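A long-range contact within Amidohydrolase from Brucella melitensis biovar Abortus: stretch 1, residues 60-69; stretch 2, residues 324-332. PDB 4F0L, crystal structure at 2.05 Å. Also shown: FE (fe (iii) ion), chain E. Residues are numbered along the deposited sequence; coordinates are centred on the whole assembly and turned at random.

Stretch 1 60-69: GMANLHSHAF
Stretch 2 324-332: FGIGSDSNV

Residues 61-66 form a strand that meets strand 324-326 at 80° between N-to-C directions, with axes 5.9 Å apart at closest approach. Leu64 N donates to Ile326 O (2.8 Å), and water 1 links Ala62 O (2.8 Å) to Ile326 N (3.0 Å). Beyond Gly327 (phi/psi -136/141) the second stretch turns: Ser328 is at -73/-24, Asp329 at 64/-95 and Asn331 at 63/28, with Asn331 N bonded to Ser328 O (2.8 Å). Here Ser66 bridges Asp329 (CA-CA 4.2 Å) through Asp329 N to His65 O (2.8 Å) and His67 N to Asp329 O (3.1 Å).

The Asn63 amide (chi1 t, chi2 -51°) grips Ser328 twice: OD1 accepts from Ser328 N and ND2 donates to Ser328 OG, both at 2.8 Å. Leu64 (p, p) lays CD2 3.5 Å from Gly325 CA; a CB on Gly325 would clash with that methyl, and one on Gly327 with His65 O. Met61 CG packs 4.2 Å from Ile326 CD1. His65 (t, chi2 76°), His67 (m, chi2 -60°) and Asp329 (t, chi2 5°) converge on the iron: His65 NE2 and His67 NE2 each lie 2.2 Å from FE, Asp329 OD1 2.4 Å. Asn331 (m, chi2 -48°) points toward stretch 1, its ND2 donating to Ser66 OG (3.1 Å) and weakly to His67 O (3.1 Å). The contact buries 548 Å².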

# COMPACT_ATOMS: atom_id res chain seq x y z
N GLY B 60 -8.84 0.15 -19.39
CA GLY B 60 -9.60 0.09 -18.18
C GLY B 60 -9.44 -1.26 -17.51
O GLY B 60 -9.35 -2.29 -18.16
N MET B 61 -9.36 -1.24 -16.18
CA MET B 61 -9.15 -2.45 -15.40
C MET B 61 -10.49 -2.95 -14.88
O MET B 61 -11.27 -2.20 -14.29
CB MET B 61 -8.24 -2.14 -14.22
CG MET B 61 -7.88 -3.32 -13.34
SD MET B 61 -6.82 -4.53 -14.14
CE MET B 61 -5.35 -3.50 -14.19
N ALA B 62 -10.73 -4.24 -15.06
CA ALA B 62 -11.88 -4.86 -14.37
C ALA B 62 -11.56 -5.04 -12.92
O ALA B 62 -10.44 -5.45 -12.53
CB ALA B 62 -12.27 -6.21 -15.01
N ASN B 63 -12.56 -4.76 -12.09
CA ASN B 63 -12.46 -5.06 -10.67
C ASN B 63 -13.29 -6.31 -10.49
O ASN B 63 -14.49 -6.24 -10.34
CB ASN B 63 -12.99 -3.88 -9.85
CG ASN B 63 -12.60 -3.97 -8.38
OD1 ASN B 63 -12.79 -5.00 -7.72
ND2 ASN B 63 -12.02 -2.91 -7.87
N LEU B 64 -12.67 -7.47 -10.56
CA LEU B 64 -13.45 -8.68 -10.86
C LEU B 64 -14.19 -9.31 -9.67
O LEU B 64 -14.82 -10.33 -9.85
CB LEU B 64 -12.59 -9.71 -11.60
CG LEU B 64 -11.26 -10.18 -11.02
CD1 LEU B 64 -11.38 -10.47 -9.53
CD2 LEU B 64 -10.84 -11.42 -11.80
N HIS B 65 -14.15 -8.70 -8.47
CA HIS B 65 -14.78 -9.30 -7.27
C HIS B 65 -14.95 -8.23 -6.23
O HIS B 65 -13.97 -7.67 -5.73
CB HIS B 65 -13.91 -10.40 -6.70
CG HIS B 65 -14.54 -11.19 -5.59
ND1 HIS B 65 -15.49 -12.13 -5.83
CD2 HIS B 65 -14.30 -11.21 -4.23
CE1 HIS B 65 -15.87 -12.67 -4.65
NE2 HIS B 65 -15.12 -12.14 -3.68
N SER B 66 -16.21 -7.96 -5.94
CA SER B 66 -16.65 -6.91 -5.03
C SER B 66 -17.89 -7.37 -4.26
O SER B 66 -18.77 -8.01 -4.81
CB SER B 66 -16.97 -5.65 -5.83
OG SER B 66 -17.76 -4.74 -5.09
N HIS B 67 -17.92 -7.05 -2.97
CA HIS B 67 -19.14 -7.04 -2.18
C HIS B 67 -19.40 -5.64 -1.77
O HIS B 67 -18.84 -5.15 -0.78
CB HIS B 67 -19.00 -7.92 -0.95
CG HIS B 67 -18.32 -9.22 -1.22
ND1 HIS B 67 -18.81 -10.11 -2.09
CD2 HIS B 67 -17.14 -9.75 -0.74
CE1 HIS B 67 -17.97 -11.18 -2.14
NE2 HIS B 67 -16.96 -10.95 -1.31
N ALA B 68 -20.31 -4.99 -2.50
CA ALA B 68 -20.45 -3.54 -2.41
C ALA B 68 -20.75 -3.07 -0.99
O ALA B 68 -20.18 -2.08 -0.55
CB ALA B 68 -21.51 -3.02 -3.37
N PHE B 69 -21.60 -3.79 -0.26
CA PHE B 69 -22.00 -3.33 1.08
C PHE B 69 -20.85 -3.23 2.07
O PHE B 69 -20.91 -2.44 2.98
CB PHE B 69 -23.14 -4.20 1.66
CG PHE B 69 -22.72 -5.57 2.11
CD1 PHE B 69 -22.29 -5.78 3.40
CD2 PHE B 69 -22.77 -6.66 1.24
CE1 PHE B 69 -21.90 -7.05 3.82
CE2 PHE B 69 -22.39 -7.92 1.64
CZ PHE B 69 -21.95 -8.12 2.94
N PHE B 324 -5.05 -14.23 -14.54
CA PHE B 324 -5.63 -13.67 -13.30
C PHE B 324 -6.22 -12.28 -13.51
O PHE B 324 -5.90 -11.61 -14.50
CB PHE B 324 -4.55 -13.61 -12.21
CG PHE B 324 -3.63 -12.41 -12.33
CD1 PHE B 324 -2.58 -12.42 -13.20
CD2 PHE B 324 -3.87 -11.26 -11.56
CE1 PHE B 324 -1.75 -11.31 -13.33
CE2 PHE B 324 -3.05 -10.13 -11.69
CZ PHE B 324 -1.98 -10.17 -12.60
N GLY B 325 -7.08 -11.89 -12.58
CA GLY B 325 -7.50 -10.51 -12.39
C GLY B 325 -7.50 -10.12 -10.91
O GLY B 325 -7.21 -10.94 -10.02
N ILE B 326 -7.83 -8.86 -10.65
CA ILE B 326 -7.86 -8.34 -9.30
C ILE B 326 -9.23 -7.81 -8.93
O ILE B 326 -9.95 -7.25 -9.77
CB ILE B 326 -6.83 -7.22 -9.06
CG1 ILE B 326 -6.95 -6.11 -10.13
CG2 ILE B 326 -5.42 -7.82 -9.01
CD1 ILE B 326 -6.13 -4.86 -9.84
N GLY B 327 -9.57 -8.02 -7.66
CA GLY B 327 -10.78 -7.51 -7.09
C GLY B 327 -10.59 -6.90 -5.71
O GLY B 327 -9.86 -7.43 -4.88
N SER B 328 -11.29 -5.80 -5.47
CA SER B 328 -11.20 -5.10 -4.18
C SER B 328 -11.91 -5.85 -3.04
O SER B 328 -11.61 -5.64 -1.88
CB SER B 328 -11.79 -3.71 -4.33
OG SER B 328 -11.02 -2.93 -5.21
N ASP B 329 -12.87 -6.69 -3.40
CA ASP B 329 -13.41 -7.74 -2.50
C ASP B 329 -14.12 -7.13 -1.29
O ASP B 329 -15.31 -6.78 -1.40
CB ASP B 329 -12.32 -8.76 -2.13
CG ASP B 329 -12.85 -9.96 -1.30
OD1 ASP B 329 -14.08 -10.07 -1.08
OD2 ASP B 329 -12.05 -10.81 -0.89
N SER B 330 -13.42 -6.98 -0.16
CA SER B 330 -14.00 -6.37 1.04
C SER B 330 -14.15 -4.89 0.85
O SER B 330 -14.86 -4.20 1.63
CB SER B 330 -13.15 -6.63 2.31
OG SER B 330 -11.91 -5.91 2.25
N ASN B 331 -13.47 -4.38 -0.17
CA ASN B 331 -13.56 -2.94 -0.49
C ASN B 331 -13.03 -2.06 0.63
O ASN B 331 -13.41 -0.86 0.77
CB ASN B 331 -14.98 -2.57 -0.93
CG ASN B 331 -15.35 -3.24 -2.28
OD1 ASN B 331 -14.58 -3.19 -3.20
ND2 ASN B 331 -16.52 -3.85 -2.38
N VAL B 332 -12.09 -2.61 1.42
CA VAL B 332 -11.45 -1.83 2.52
C VAL B 332 -10.59 -0.69 1.97
O VAL B 332 -10.52 0.42 2.58
CB VAL B 332 -10.63 -2.74 3.47
CG1 VAL B 332 -9.47 -3.49 2.75
CG2 VAL B 332 -10.09 -1.93 4.65
FE FE E . -15.18 -12.20 -1.51
O HOH W 1 -8.82 -7.61 -13.17
O HOH W 2 -13.37 -12.90 -0.52
O HOH W 3 -15.58 -12.27 0.73